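Side-chain contact in subtilisin-like protein (Prochloron didemni, PDB 3ZXY), which is the subtilisin-like protease domain of PatA, probably acting as a serine endopeptidase of the S8 family: residues A106-I111 with L223-Q228. The protein carries 1 engineered substitution. Residues are numbered along the deposited sequence; the frame is centred on the assembly and turned at random.
Sequences AHIINI and LLLSEQ
L225 meets H107 and I108 in a small, buried, apolar contact between strand 108-111, with the residue before it, and the late turns of helix 210-230. The strand belongs to the central parallel sheet. One methyl group does the touching on the helix side. CD1 of L225 lies 3.5 Å from CD1 of I108, which is tight for two methyl carbons. The same L225 CD1 is 3.8 Å from CG1 of I108, so it meets both carbons of the CG1-CD1 branch. I108 keeps CG1 beside its backbone N (chi1 -67°), and the extended end of this branch carries CD1 to the leucine. The I108 and L225 side chains run alongside in opposing senses. On its other contact L225 CD1 comes within 3.7 Å of CB of H107, and it stands obliquely to the imidazole. ND1 of the ring is hydrogen-bonded to the backbone N of R11, on the neighbouring strand 11-16. The backbones stay well apart: the CA atoms of H107 and L225 are 8.5 Å from each other. Only 115 Å² is buried between the two segments. I108 also packs on A221 and A222, one turn earlier in the helix. Further along the strand, OD1 of N110 is hydrogen-bonded to OG of S218, and its side chain packs on T214 and P215. The contact lies away from the predicted charge relay positions, although the same helix carries one of them, the engineered A211, near its start. Strands 11-16 and 139-143 flank strand 108-111, while F273 of helix 269-278 packs on L223, L224 and E227.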
loop_
_atom_site.group_PDB
_atom_site.type_symbol
_atom_site.label_atom_id
_atom_site.label_comp_id
_atom_site.label_asym_id
_atom_site.label_seq_id
_atom_site.Cartn_x
_atom_site.Cartn_y
_atom_site.Cartn_z
ATOM N N ALA A 106 -4.720 11.697 5.539
ATOM C CA ALA A 106 -4.113 10.375 5.446
ATOM C C ALA A 106 -2.762 10.357 6.154
ATOM O O ALA A 106 -1.987 11.302 6.033
ATOM C CB ALA A 106 -3.920 9.960 3.984
ATOM N N HIS A 107 -2.483 9.268 6.868
ATOM C CA HIS A 107 -1.132 8.974 7.371
ATOM C C HIS A 107 -0.348 8.137 6.386
ATOM O O HIS A 107 0.872 8.260 6.285
ATOM C CB HIS A 107 -1.199 8.205 8.689
ATOM C CG HIS A 107 -1.777 8.991 9.808
ATOM N ND1 HIS A 107 -3.065 8.885 10.176
ATOM C CD2 HIS A 107 -1.193 9.907 10.665
ATOM C CE1 HIS A 107 -3.305 9.713 11.195
ATOM N NE2 HIS A 107 -2.157 10.342 11.508
ATOM N N ILE A 108 -1.053 7.245 5.689
ATOM C CA ILE A 108 -0.481 6.307 4.737
ATOM C C ILE A 108 -1.330 6.385 3.480
ATOM O O ILE A 108 -2.560 6.484 3.567
ATOM C CB ILE A 108 -0.503 4.857 5.280
ATOM C CG1 ILE A 108 0.439 4.713 6.467
ATOM C CG2 ILE A 108 -0.145 3.835 4.190
ATOM C CD1 ILE A 108 0.067 3.551 7.362
ATOM N N ILE A 109 -0.659 6.389 2.331
ATOM C CA ILE A 109 -1.312 6.371 1.013
ATOM C C ILE A 109 -0.807 5.126 0.288
ATOM O O ILE A 109 0.376 5.011 -0.013
ATOM C CB ILE A 109 -0.998 7.656 0.216
ATOM C CG1 ILE A 109 -1.557 8.876 0.946
ATOM C CG2 ILE A 109 -1.588 7.582 -1.203
ATOM C CD1 ILE A 109 -1.210 10.209 0.300
ATOM N N ASN A 110 -1.710 4.186 0.052
ATOM C CA ASN A 110 -1.390 2.955 -0.691
ATOM C C ASN A 110 -1.634 3.195 -2.169
ATOM O O ASN A 110 -2.751 3.524 -2.564
ATOM C CB ASN A 110 -2.290 1.816 -0.195
ATOM C CG ASN A 110 -1.971 0.470 -0.833
ATOM O OD1 ASN A 110 -1.275 -0.349 -0.232
ATOM N ND2 ASN A 110 -2.446 0.237 -2.068
ATOM N N ILE A 111 -0.596 3.025 -2.980
ATOM C CA ILE A 111 -0.746 3.116 -4.448
ATOM C C ILE A 111 -0.229 1.819 -5.069
ATOM O O ILE A 111 0.967 1.651 -5.320
ATOM C CB ILE A 111 0.001 4.323 -5.027
ATOM C CG1 ILE A 111 -0.467 5.618 -4.360
ATOM C CG2 ILE A 111 -0.186 4.391 -6.543
ATOM C CD1 ILE A 111 0.180 6.874 -4.911
ATOM N N LEU A 223 -0.501 -0.610 11.474
ATOM C CA LEU A 223 -0.389 -1.208 12.795
ATOM C C LEU A 223 0.772 -0.611 13.589
ATOM O O LEU A 223 0.646 -0.422 14.795
ATOM C CB LEU A 223 -0.251 -2.726 12.708
ATOM C CG LEU A 223 -1.462 -3.454 12.121
ATOM C CD1 LEU A 223 -1.168 -4.942 12.089
ATOM C CD2 LEU A 223 -2.734 -3.177 12.926
ATOM N N LEU A 224 1.882 -0.313 12.926
ATOM C CA LEU A 224 3.009 0.331 13.619
ATOM C C LEU A 224 2.649 1.752 14.070
ATOM O O LEU A 224 2.965 2.150 15.192
ATOM C CB LEU A 224 4.260 0.302 12.744
ATOM C CG LEU A 224 4.878 -1.091 12.579
ATOM C CD1 LEU A 224 5.827 -1.094 11.383
ATOM C CD2 LEU A 224 5.611 -1.518 13.855
ATOM N N LEU A 225 1.976 2.522 13.226
ATOM C CA LEU A 225 1.454 3.824 13.647
ATOM C C LEU A 225 0.482 3.692 14.809
ATOM O O LEU A 225 0.482 4.505 15.720
ATOM C CB LEU A 225 0.773 4.545 12.483
ATOM C CG LEU A 225 1.660 5.000 11.335
ATOM C CD1 LEU A 225 0.784 5.469 10.175
ATOM C CD2 LEU A 225 2.574 6.120 11.809
ATOM N N SER A 226 -0.367 2.675 14.768
ATOM C CA SER A 226 -1.337 2.454 15.826
ATOM C C SER A 226 -0.616 2.175 17.146
ATOM O O SER A 226 -1.033 2.641 18.215
ATOM C CB SER A 226 -2.264 1.308 15.443
ATOM O OG SER A 226 -3.039 1.663 14.300
ATOM N N GLU A 227 0.482 1.435 17.056
ATOM C CA GLU A 227 1.305 1.186 18.233
ATOM C C GLU A 227 1.927 2.469 18.776
ATOM O O GLU A 227 2.008 2.655 19.984
ATOM C CB GLU A 227 2.378 0.147 17.911
ATOM C CG GLU A 227 2.913 -0.548 19.153
ATOM C CD GLU A 227 1.862 -1.403 19.845
ATOM O OE1 GLU A 227 0.937 -1.926 19.163
ATOM O OE2 GLU A 227 1.949 -1.561 21.079
ATOM N N GLN A 228 2.388 3.352 17.898
ATOM C CA GLN A 228 2.907 4.628 18.347
ATOM C C GLN A 228 1.858 5.382 19.147
ATOM O O GLN A 228 2.159 5.914 20.220
ATOM C CB GLN A 228 3.407 5.476 17.169
ATOM C CG GLN A 228 4.675 4.942 16.530
ATOM C CD GLN A 228 5.102 5.712 15.295
ATOM O OE1 GLN A 228 4.287 6.278 14.587
ATOM N NE2 GLN A 228 6.403 5.682 14.997
#